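NAD(P)H-FMN oxidoreductase (Bacillus subtilis, PDB 5LVA) probably reduces FMN and quinones with electrons from NAD(P)H, working through a flavin mononucleotide held in a flavodoxin-like fold. Local coordinates at residues Y69-P72 with P73-K77; I45-E48 with K49-L53; T94-R97 with G98-F101; T164-R167 with E168-K172. One frame throughout, in Å; residues are numbered along the deposited sequence.

All four contacts lie within one flavodoxin-like fold, built on a parallel sheet of five strands. Along the chain, contact 2 comes first, followed by contacts 1, 3 and 4. Contacts 1, 2 and 4 belong to helices or their starts, while contact 3 is the turn leading into strand 100-106. Contacts 1 and 2 have centres about 17 Å apart and touch where L74 CD1 of helix 73-82 packs on I45 CD1 beside helix 47-56, at 3.9 Å. The centre of contact 3 is about 15 Å from that of contact 2. Contact 4, on helix 156-171, is about 23 Å from contact 1 between centres, on the opposite side of the chain's centre. Contact 1 alone touches the flavin; the others are local structure away from it.

Contact 1 of 4, residues Y69-P72 with P73-K77; sequences YSSP and PLLKK. With FMN (flavin mononucleotide), chain C.
The flavin carbonyl oxygen O4 of FMN sits squarely over the ring of Y69, 3.3 Å above its plane, while the backbone N of the same residue reaches O4 in a weak hydrogen bond of 3.0 Å. One residue thus meets the carbonyl twice. The double approach is possible because a chi1 of -49° keeps the Y69 ring on the side of its own N-H. Y69 OH in turn bonds N120. Further along, the chain turns into a helix through two consecutive prolines, and the carbonyl of P72 becomes the shared acceptor. S71 OG donates to P72 O at 3.0 Å, tilted from the carbonyl plane, and L75 N adds a weak bond to P72 O at 3.3 Å. The S71 hydroxyl also lies alongside the root of L75, with S71 OG 3.4 Å from L75 CB. L75 CD2 folds back to 3.6 Å from S71 CB, and both residues rest on F64 and on F131 of helix 129-138. K76 points its amine elsewhere, to a salt bridge with D80. This loop between strand 59-65 and helix 73-82 forms part of the flavin pocket of a flavodoxin-like fold.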
loop_
_atom_site.group_PDB
_atom_site.type_symbol
_atom_site.label_atom_id
_atom_site.label_comp_id
_atom_site.label_asym_id
_atom_site.label_seq_id
_atom_site.Cartn_x
_atom_site.Cartn_y
_atom_site.Cartn_z
ATOM N N TYR A 69 10.464 4.146 -8.265
ATOM C CA TYR A 69 9.148 4.488 -8.781
ATOM C C TYR A 69 8.213 3.295 -8.741
ATOM O O TYR A 69 7.142 3.303 -9.328
ATOM C CB TYR A 69 9.287 5.076 -10.186
ATOM C CG TYR A 69 10.343 6.153 -10.217
ATOM C CD1 TYR A 69 10.073 7.430 -9.753
ATOM C CD2 TYR A 69 11.638 5.873 -10.656
ATOM C CE1 TYR A 69 11.059 8.401 -9.742
ATOM C CE2 TYR A 69 12.618 6.834 -10.658
ATOM C CZ TYR A 69 12.326 8.093 -10.199
ATOM O OH TYR A 69 13.302 9.048 -10.203
ATOM N N SER A 70 8.622 2.275 -8.009
ATOM C CA SER A 70 7.783 1.116 -7.776
ATOM C C SER A 70 7.803 0.766 -6.281
ATOM O O SER A 70 8.099 1.615 -5.453
ATOM C CB SER A 70 8.251 -0.055 -8.646
ATOM O OG SER A 70 7.444 -1.201 -8.462
ATOM N N SER A 71 7.483 -0.478 -5.951
ATOM C CA SER A 71 7.437 -0.929 -4.573
ATOM C C SER A 71 8.675 -1.763 -4.254
ATOM O O SER A 71 9.434 -2.070 -5.148
ATOM C CB SER A 71 6.170 -1.746 -4.330
ATOM O OG SER A 71 6.292 -3.019 -4.918
ATOM N N PRO A 72 8.891 -2.122 -2.971
ATOM C CA PRO A 72 9.893 -3.150 -2.672
ATOM C C PRO A 72 9.533 -4.480 -3.311
ATOM O O PRO A 72 8.367 -4.710 -3.563
ATOM C CB PRO A 72 9.846 -3.249 -1.153
ATOM C CG PRO A 72 9.409 -1.921 -0.712
ATOM C CD PRO A 72 8.439 -1.434 -1.750
ATOM N N PRO A 73 10.517 -5.353 -3.555
ATOM C CA PRO A 73 10.192 -6.545 -4.339
ATOM C C PRO A 73 9.252 -7.557 -3.678
ATOM O O PRO A 73 8.691 -8.386 -4.383
ATOM C CB PRO A 73 11.567 -7.178 -4.611
ATOM C CG PRO A 73 12.535 -6.433 -3.849
ATOM C CD PRO A 73 11.967 -5.152 -3.408
ATOM N N LEU A 74 9.048 -7.500 -2.373
ATOM C CA LEU A 74 8.192 -8.493 -1.730
ATOM C C LEU A 74 6.724 -8.290 -2.110
ATOM O O LEU A 74 5.949 -9.242 -2.177
ATOM C CB LEU A 74 8.360 -8.450 -0.215
ATOM C CG LEU A 74 7.525 -9.483 0.538
ATOM C CD1 LEU A 74 7.793 -10.881 0.011
ATOM C CD2 LEU A 74 7.746 -9.395 2.025
ATOM N N LEU A 75 6.348 -7.047 -2.377
ATOM C CA LEU A 75 5.006 -6.762 -2.860
ATOM C C LEU A 75 4.795 -7.329 -4.259
ATOM O O LEU A 75 3.768 -7.940 -4.526
ATOM C CB LEU A 75 4.725 -5.265 -2.843
ATOM C CG LEU A 75 3.412 -4.819 -3.503
ATOM C CD1 LEU A 75 2.227 -5.616 -3.002
ATOM C CD2 LEU A 75 3.179 -3.347 -3.272
ATOM N N LYS A 76 5.774 -7.152 -5.138
ATOM C CA LYS A 76 5.698 -7.730 -6.478
ATOM C C LYS A 76 5.520 -9.248 -6.430
ATOM O O LYS A 76 4.697 -9.809 -7.154
ATOM C CB LYS A 76 6.946 -7.392 -7.293
ATOM C CG LYS A 76 6.752 -7.658 -8.773
ATOM C CD LYS A 76 5.465 -7.002 -9.236
ATOM C CE LYS A 76 4.968 -7.538 -10.546
ATOM N NZ LYS A 76 4.480 -8.925 -10.542
ATOM N N LYS A 77 6.303 -9.898 -5.572
ATOM C CA LYS A 77 6.181 -11.326 -5.319
ATOM C C LYS A 77 4.832 -11.690 -4.706
ATOM O O LYS A 77 4.248 -12.718 -5.036
ATOM C CB LYS A 77 7.305 -11.789 -4.400
ATOM C CG LYS A 77 7.379 -13.274 -4.221
ATOM C CD LYS A 77 8.569 -13.634 -3.377
ATOM C CE LYS A 77 9.845 -13.502 -4.155
ATOM N NZ LYS A 77 11.001 -13.967 -3.334
HETATM N N1 FMN C . 12.213 8.301 -3.580
HETATM C C2 FMN C . 11.544 8.817 -4.673
HETATM O O2 FMN C . 10.947 9.885 -4.588
HETATM N N3 FMN C . 11.526 8.142 -5.868
HETATM C C4 FMN C . 12.182 6.951 -5.999
HETATM O O4 FMN C . 12.133 6.380 -7.083
HETATM C C4A FMN C . 12.868 6.422 -4.901
HETATM N N5 FMN C . 13.532 5.226 -5.003
HETATM C C5A FMN C . 14.206 4.698 -3.928
HETATM C C6 FMN C . 14.863 3.485 -4.067
HETATM C C7 FMN C . 15.538 2.915 -3.009
HETATM C C7M FMN C . 16.238 1.597 -3.198
HETATM C C8 FMN C . 15.559 3.588 -1.786
HETATM C C8M FMN C . 16.277 3.009 -0.604
HETATM C C9 FMN C . 14.902 4.804 -1.651
HETATM C C9A FMN C . 14.213 5.363 -2.715
HETATM N N10 FMN C . 13.554 6.580 -2.596
HETATM C C10 FMN C . 12.879 7.101 -3.690
HETATM C "C1'" FMN C . 13.515 7.301 -1.278
HETATM C "C2'" FMN C . 12.344 6.618 -0.528
HETATM O "O2'" FMN C . 11.120 6.748 -1.245
HETATM C "C3'" FMN C . 12.177 6.986 0.956
HETATM O "O3'" FMN C . 13.341 6.509 1.585
HETATM C "C4'" FMN C . 10.921 6.325 1.554
HETATM O "O4'" FMN C . 9.817 6.710 0.794
HETATM C "C5'" FMN C . 10.499 6.636 2.985
HETATM O "O5'" FMN C . 11.323 5.946 3.884
HETATM P P FMN C . 10.906 5.149 5.221
HETATM O O1P FMN C . 11.731 3.919 5.114
HETATM O O2P FMN C . 11.258 5.994 6.397
HETATM O O3P FMN C . 9.491 4.712 5.355
#

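Contact 2 of 4, residues I45-E48 with K49-L53; sequences IDVE and KEQKL
Three backbone bonds, each from an N-H to the carbonyl four residues back, tie I45-E48 to the residues that follow. E50 N reaches D46 O at 3.1 Å and Q51 N reaches V47 O at 2.9 Å; K52 N donates to E48 O, also at 2.9 Å. A side-chain bond closes the start of the helix. D46 OD1 accepts from K49 N at 3.1 Å, approached from above the carboxylate plane, 50° out of it. A chi1 of -169° swings the carboxylate forward over the first turn, making D46 the N-cap of helix 47-56, which precedes strand 59-65 of the flavodoxin-like sheet. Its acid group may also be helped there by the helix dipole. Van der Waals contact is sparse: I45 CG2 meets E50 CG at 3.6 Å, the two side chains crossing at about a right angle, and V47 CG1 runs beside the Q51 amide, 3.8 Å from Q51 NE2. The polar ends turn to other parts of the fold. E50 is gripped by R34, Y40 and W78, K49 pairs with E39, and Q51 NE2 donates to V82 O, whereas E48 OE2 and K52 NZ remain 5.8 Å apart.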
loop_
_atom_site.group_PDB
_atom_site.type_symbol
_atom_site.label_atom_id
_atom_site.label_comp_id
_atom_site.label_asym_id
_atom_site.label_seq_id
_atom_site.Cartn_x
_atom_site.Cartn_y
_atom_site.Cartn_z
ATOM N N ILE A 45 5.942 -16.949 1.057
ATOM C CA ILE A 45 4.628 -16.426 1.404
ATOM C C ILE A 45 3.601 -17.535 1.571
ATOM O O ILE A 45 3.558 -18.473 0.795
ATOM C CB ILE A 45 4.158 -15.409 0.337
ATOM C CG1 ILE A 45 5.118 -14.218 0.304
ATOM C CG2 ILE A 45 2.739 -14.926 0.605
ATOM C CD1 ILE A 45 4.727 -13.124 -0.652
ATOM N N ASP A 46 2.801 -17.431 2.618
ATOM C CA ASP A 46 1.701 -18.347 2.850
ATOM C C ASP A 46 0.503 -17.858 2.029
ATOM O O ASP A 46 -0.257 -16.996 2.466
ATOM C CB ASP A 46 1.387 -18.406 4.346
ATOM C CG ASP A 46 0.441 -19.535 4.721
ATOM O OD1 ASP A 46 -0.508 -19.816 3.963
ATOM O OD2 ASP A 46 0.642 -20.122 5.808
ATOM N N VAL A 47 0.350 -18.405 0.831
ATOM C CA VAL A 47 -0.618 -17.888 -0.118
ATOM C C VAL A 47 -2.038 -17.941 0.433
ATOM O O VAL A 47 -2.764 -16.955 0.387
ATOM C CB VAL A 47 -0.526 -18.651 -1.455
ATOM C CG1 VAL A 47 -1.661 -18.268 -2.383
ATOM C CG2 VAL A 47 0.815 -18.370 -2.112
ATOM N N GLU A 48 -2.411 -19.084 0.985
ATOM C CA GLU A 48 -3.760 -19.280 1.489
ATOM C C GLU A 48 -4.067 -18.325 2.625
ATOM O O GLU A 48 -5.167 -17.800 2.717
ATOM C CB GLU A 48 -3.960 -20.730 1.941
ATOM C CG GLU A 48 -5.372 -21.039 2.367
ATOM C CD GLU A 48 -5.581 -22.486 2.707
ATOM O OE1 GLU A 48 -4.592 -23.162 3.040
ATOM O OE2 GLU A 48 -6.736 -22.947 2.670
ATOM N N LYS A 49 -3.082 -18.103 3.481
ATOM C CA LYS A 49 -3.215 -17.176 4.593
ATOM C C LYS A 49 -3.524 -15.773 4.096
ATOM O O LYS A 49 -4.446 -15.123 4.583
ATOM C CB LYS A 49 -1.937 -17.160 5.434
ATOM C CG LYS A 49 -2.015 -16.255 6.662
ATOM C CD LYS A 49 -0.667 -16.122 7.350
ATOM C CE LYS A 49 -0.701 -15.017 8.390
ATOM N NZ LYS A 49 0.661 -14.701 8.929
ATOM N N GLU A 50 -2.746 -15.323 3.117
ATOM C CA GLU A 50 -2.923 -14.010 2.518
ATOM C C GLU A 50 -4.285 -13.880 1.852
ATOM O O GLU A 50 -5.008 -12.921 2.098
ATOM C CB GLU A 50 -1.823 -13.742 1.502
ATOM C CG GLU A 50 -0.437 -13.890 2.044
ATOM C CD GLU A 50 -0.164 -12.962 3.190
ATOM O OE1 GLU A 50 -0.544 -11.783 3.115
ATOM O OE2 GLU A 50 0.432 -13.422 4.178
ATOM N N GLN A 51 -4.627 -14.847 1.009
ATOM C CA GLN A 51 -5.943 -14.888 0.390
ATOM C C GLN A 51 -7.055 -14.774 1.417
ATOM O O GLN A 51 -7.968 -13.984 1.245
ATOM C CB GLN A 51 -6.123 -16.169 -0.418
ATOM C CG GLN A 51 -5.455 -16.122 -1.775
ATOM C CD GLN A 51 -5.629 -17.396 -2.548
ATOM O OE1 GLN A 51 -6.229 -18.353 -2.064
ATOM N NE2 GLN A 51 -5.096 -17.427 -3.750
ATOM N N LYS A 52 -6.966 -15.554 2.489
ATOM C CA LYS A 52 -8.013 -15.596 3.505
ATOM C C LYS A 52 -8.171 -14.279 4.236
ATOM O O LYS A 52 -9.256 -13.936 4.685
ATOM C CB LYS A 52 -7.730 -16.695 4.516
ATOM C CG LYS A 52 -8.240 -18.061 4.150
ATOM C CD LYS A 52 -7.783 -19.050 5.213
ATOM C CE LYS A 52 -8.853 -20.062 5.534
ATOM N NZ LYS A 52 -10.197 -19.412 5.625
ATOM N N LEU A 53 -7.080 -13.545 4.364
ATOM C CA LEU A 53 -7.133 -12.257 5.030
ATOM C C LEU A 53 -7.790 -11.216 4.144
ATOM O O LEU A 53 -8.603 -10.430 4.618
ATOM C CB LEU A 53 -5.733 -11.805 5.445
ATOM C CG LEU A 53 -5.244 -12.511 6.704
ATOM C CD1 LEU A 53 -3.755 -12.297 6.947
ATOM C CD2 LEU A 53 -6.052 -12.039 7.875
#

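Contact 3 of 4, residues T94-R97 with G98-F101; sequences TALR and GKEF
K99 turns back on L96 twice over, with its backbone and with its side chain. K99 N donates to L96 O at 3.2 Å (159°), and the lysine chain then runs past the carbonyl that it has bonded. A chi1 of -63° sets the chain off in that direction, and it stays extended until it bends at the last torsion. On that path K99 CD approaches L96 CD2 at 4.2 Å and K99 CE comes 3.5 Å from A95 O. The ammonium goes on to bond the carbonyl oxygens of E55, in the last turn of helix 47-56, and of H57 just after it. G98 takes the third position of the type II turn with a phi of 106°, backbone angles that leave no room for a CB next to R97 O. The R97 side chain folds back along its own turn. A bend at chi3 carries the guanidinium over T94, whose OG1 lies 3.2 Å above the centre of the R97 guanidinium plane, and R97 N donates to T94 O at 3.1 Å. The outcome is a type I turn, T94 to R97, overlapping a type II turn, L96 to K99, that delivers the chain into strand 100-106 of the flavodoxin-like sheet.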
loop_
_atom_site.group_PDB
_atom_site.type_symbol
_atom_site.label_atom_id
_atom_site.label_comp_id
_atom_site.label_asym_id
_atom_site.label_seq_id
_atom_site.Cartn_x
_atom_site.Cartn_y
_atom_site.Cartn_z
ATOM N N THR A 94 -13.426 -14.509 -8.294
ATOM C CA THR A 94 -14.234 -13.348 -7.986
ATOM C C THR A 94 -14.125 -12.879 -6.513
ATOM O O THR A 94 -14.862 -12.000 -6.074
ATOM C CB THR A 94 -15.697 -13.658 -8.370
ATOM O OG1 THR A 94 -16.411 -12.446 -8.627
ATOM C CG2 THR A 94 -16.399 -14.473 -7.289
ATOM N N ALA A 95 -13.151 -13.419 -5.782
ATOM C CA ALA A 95 -13.061 -13.219 -4.333
ATOM C C ALA A 95 -12.828 -11.770 -3.920
ATOM O O ALA A 95 -13.193 -11.364 -2.816
ATOM C CB ALA A 95 -11.958 -14.097 -3.750
ATOM N N LEU A 96 -12.222 -10.993 -4.804
ATOM C CA LEU A 96 -11.876 -9.621 -4.475
ATOM C C LEU A 96 -12.807 -8.624 -5.138
ATOM O O LEU A 96 -12.690 -7.421 -4.920
ATOM C CB LEU A 96 -10.439 -9.321 -4.888
ATOM C CG LEU A 96 -9.387 -10.276 -4.341
ATOM C CD1 LEU A 96 -8.034 -9.961 -4.921
ATOM C CD2 LEU A 96 -9.360 -10.188 -2.830
ATOM N N ARG A 97 -13.732 -9.112 -5.951
ATOM C CA ARG A 97 -14.569 -8.198 -6.699
ATOM C C ARG A 97 -15.438 -7.413 -5.740
ATOM O O ARG A 97 -16.137 -7.991 -4.926
ATOM C CB ARG A 97 -15.425 -8.945 -7.721
ATOM C CG ARG A 97 -15.702 -8.132 -8.977
ATOM C CD ARG A 97 -16.562 -8.891 -9.958
ATOM N NE ARG A 97 -17.732 -9.470 -9.309
ATOM C CZ ARG A 97 -18.574 -10.309 -9.903
ATOM N NH1 ARG A 97 -18.371 -10.666 -11.165
ATOM N NH2 ARG A 97 -19.615 -10.792 -9.237
ATOM N N GLY A 98 -15.365 -6.091 -5.818
ATOM C CA GLY A 98 -16.184 -5.246 -4.973
ATOM C C GLY A 98 -15.430 -4.569 -3.840
ATOM O O GLY A 98 -15.852 -3.526 -3.354
ATOM N N LYS A 99 -14.316 -5.166 -3.420
ATOM C CA LYS A 99 -13.515 -4.621 -2.325
ATOM C C LYS A 99 -12.772 -3.374 -2.772
ATOM O O LYS A 99 -12.559 -3.177 -3.955
ATOM C CB LYS A 99 -12.521 -5.668 -1.802
ATOM C CG LYS A 99 -13.176 -6.901 -1.200
ATOM C CD LYS A 99 -12.150 -7.925 -0.729
ATOM C CE LYS A 99 -12.811 -9.162 -0.156
ATOM N NZ LYS A 99 -13.470 -8.905 1.157
ATOM N N GLU A 100 -12.378 -2.538 -1.819
ATOM C CA GLU A 100 -11.604 -1.343 -2.121
ATOM C C GLU A 100 -10.111 -1.636 -2.116
ATOM O O GLU A 100 -9.641 -2.517 -1.401
ATOM C CB GLU A 100 -11.935 -0.226 -1.132
ATOM C CG GLU A 100 -13.310 0.376 -1.334
ATOM C CD GLU A 100 -13.735 1.315 -0.212
ATOM O OE1 GLU A 100 -13.462 1.017 0.971
ATOM O OE2 GLU A 100 -14.368 2.347 -0.513
ATOM N N PHE A 101 -9.381 -0.873 -2.920
ATOM C CA PHE A 101 -7.969 -1.086 -3.180
ATOM C C PHE A 101 -7.306 0.273 -3.099
ATOM O O PHE A 101 -7.652 1.160 -3.848
ATOM C CB PHE A 101 -7.802 -1.725 -4.563
ATOM C CG PHE A 101 -6.376 -2.015 -4.985
ATOM C CD1 PHE A 101 -5.435 -1.006 -5.121
ATOM C CD2 PHE A 101 -6.018 -3.302 -5.375
ATOM C CE1 PHE A 101 -4.156 -1.292 -5.547
ATOM C CE2 PHE A 101 -4.737 -3.589 -5.820
ATOM C CZ PHE A 101 -3.810 -2.589 -5.896
#

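Contact 4 of 4, residues T164-R167 with E168-K172; sequences TQYR and EHVLK
Y166 and V170 stand one turn apart on helix 156-171, the last helix of the flavodoxin-like fold, and make the close-packed side of this contact. V170 CG2 lies over one face of the tyrosine ring in a CH-pi contact, 4.0 Å from the ring centroid of Y166 and displaced toward the rim. The Y166 chi1 of 160° swings the ring outward from the helix, leaving one ring face to the valine methyl. The ring also stacks with F21, while OH bonds Q63; V3 and V5 of strand 3-7 touch V170 and Y166 respectively, so this face is pressed against the sheet. The main chain is regular here, V170 N meeting Y166 O at 3.0 Å. The pattern continues on the neighbouring residues: H169 N donates to Q165 O and E168 N to T164 O, each at 3.1 Å.

Toward solvent the fit slackens. E168 OE1 and Q165 OE1 come no nearer than 4.2 Å; Q165 NE2 bonds E161. Near the end of the helix, L171 N makes only a weak bond to R167 O. R167, extended from CG to NE, sends NE to the carbonyl of T24, and L171 CD1 lies over one face of the R167 guanidinium, 3.5 Å from R167 NH1.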
loop_
_atom_site.group_PDB
_atom_site.type_symbol
_atom_site.label_atom_id
_atom_site.label_comp_id
_atom_site.label_asym_id
_atom_site.label_seq_id
_atom_site.Cartn_x
_atom_site.Cartn_y
_atom_site.Cartn_z
ATOM N N THR A 164 -0.843 11.895 10.732
ATOM C CA THR A 164 -2.246 12.030 11.065
ATOM C C THR A 164 -3.074 12.115 9.787
ATOM O O THR A 164 -4.224 11.692 9.756
ATOM C CB THR A 164 -2.506 13.245 11.986
ATOM O OG1 THR A 164 -3.908 13.514 12.047
ATOM C CG2 THR A 164 -1.823 14.453 11.485
ATOM N N GLN A 165 -2.470 12.632 8.721
ATOM C CA GLN A 165 -3.154 12.724 7.442
ATOM C C GLN A 165 -3.274 11.352 6.801
ATOM O O GLN A 165 -4.266 11.045 6.141
ATOM C CB GLN A 165 -2.429 13.687 6.506
ATOM C CG GLN A 165 -2.690 15.142 6.809
ATOM C CD GLN A 165 -4.161 15.466 6.816
ATOM O OE1 GLN A 165 -4.935 14.899 6.051
ATOM N NE2 GLN A 165 -4.556 16.388 7.678
ATOM N N TYR A 166 -2.253 10.531 7.002
ATOM C CA TYR A 166 -2.276 9.159 6.541
ATOM C C TYR A 166 -3.441 8.427 7.191
ATOM O O TYR A 166 -4.209 7.749 6.526
ATOM C CB TYR A 166 -0.936 8.490 6.860
ATOM C CG TYR A 166 -0.935 6.978 6.893
ATOM C CD1 TYR A 166 -1.268 6.291 8.051
ATOM C CD2 TYR A 166 -0.547 6.239 5.788
ATOM C CE1 TYR A 166 -1.255 4.913 8.091
ATOM C CE2 TYR A 166 -0.529 4.858 5.822
ATOM C CZ TYR A 166 -0.881 4.203 6.979
ATOM O OH TYR A 166 -0.861 2.835 7.016
ATOM N N ARG A 167 -3.577 8.588 8.501
ATOM C CA ARG A 167 -4.601 7.888 9.254
ATOM C C ARG A 167 -5.989 8.281 8.782
ATOM O O ARG A 167 -6.856 7.440 8.633
ATOM C CB ARG A 167 -4.458 8.171 10.749
ATOM C CG ARG A 167 -5.267 7.228 11.630
ATOM C CD ARG A 167 -5.459 7.777 13.017
ATOM N NE ARG A 167 -5.855 6.738 13.961
ATOM C CZ ARG A 167 -7.099 6.518 14.368
ATOM N NH1 ARG A 167 -8.090 7.271 13.926
ATOM N NH2 ARG A 167 -7.351 5.547 15.229
ATOM N N GLU A 168 -6.200 9.565 8.547
ATOM C CA GLU A 168 -7.509 10.007 8.129
ATOM C C GLU A 168 -7.849 9.453 6.750
ATOM O O GLU A 168 -8.986 9.072 6.483
ATOM C CB GLU A 168 -7.597 11.525 8.120
ATOM C CG GLU A 168 -8.926 12.005 7.592
ATOM C CD GLU A 168 -9.080 13.502 7.630
ATOM O OE1 GLU A 168 -8.374 14.154 8.433
ATOM O OE2 GLU A 168 -9.920 14.022 6.863
ATOM N N HIS A 169 -6.849 9.398 5.882
ATOM C CA HIS A 169 -7.057 8.968 4.511
ATOM C C HIS A 169 -7.390 7.492 4.414
ATOM O O HIS A 169 -8.262 7.093 3.663
ATOM C CB HIS A 169 -5.825 9.261 3.670
ATOM C CG HIS A 169 -6.094 9.240 2.201
ATOM N ND1 HIS A 169 -5.990 8.098 1.443
ATOM C CD2 HIS A 169 -6.487 10.221 1.356
ATOM C CE1 HIS A 169 -6.288 8.377 0.189
ATOM N NE2 HIS A 169 -6.594 9.659 0.112
ATOM N N VAL A 170 -6.677 6.690 5.184
ATOM C CA VAL A 170 -6.863 5.249 5.192
ATOM C C VAL A 170 -8.234 4.868 5.752
ATOM O O VAL A 170 -8.781 3.831 5.415
ATOM C CB VAL A 170 -5.729 4.569 6.006
ATOM C CG1 VAL A 170 -6.059 3.129 6.323
ATOM C CG2 VAL A 170 -4.423 4.660 5.243
ATOM N N LEU A 171 -8.801 5.730 6.585
ATOM C CA LEU A 171 -10.064 5.438 7.252
ATOM C C LEU A 171 -11.224 6.165 6.594
ATOM O O LEU A 171 -12.385 5.894 6.878
ATOM C CB LEU A 171 -9.976 5.820 8.728
ATOM C CG LEU A 171 -8.954 5.044 9.562
ATOM C CD1 LEU A 171 -8.817 5.657 10.946
ATOM C CD2 LEU A 171 -9.372 3.602 9.672
ATOM N N LYS A 172 -10.892 7.091 5.709
ATOM C CA LYS A 172 -11.867 7.881 4.964
ATOM C C LYS A 172 -12.787 7.021 4.110
ATOM O O LYS A 172 -12.373 6.006 3.558
ATOM C CB LYS A 172 -11.131 8.886 4.082
ATOM C CG LYS A 172 -11.963 9.995 3.515
ATOM C CD LYS A 172 -11.188 10.702 2.424
ATOM C CE LYS A 172 -11.517 12.174 2.372
ATOM N NZ LYS A 172 -12.157 12.509 1.064
#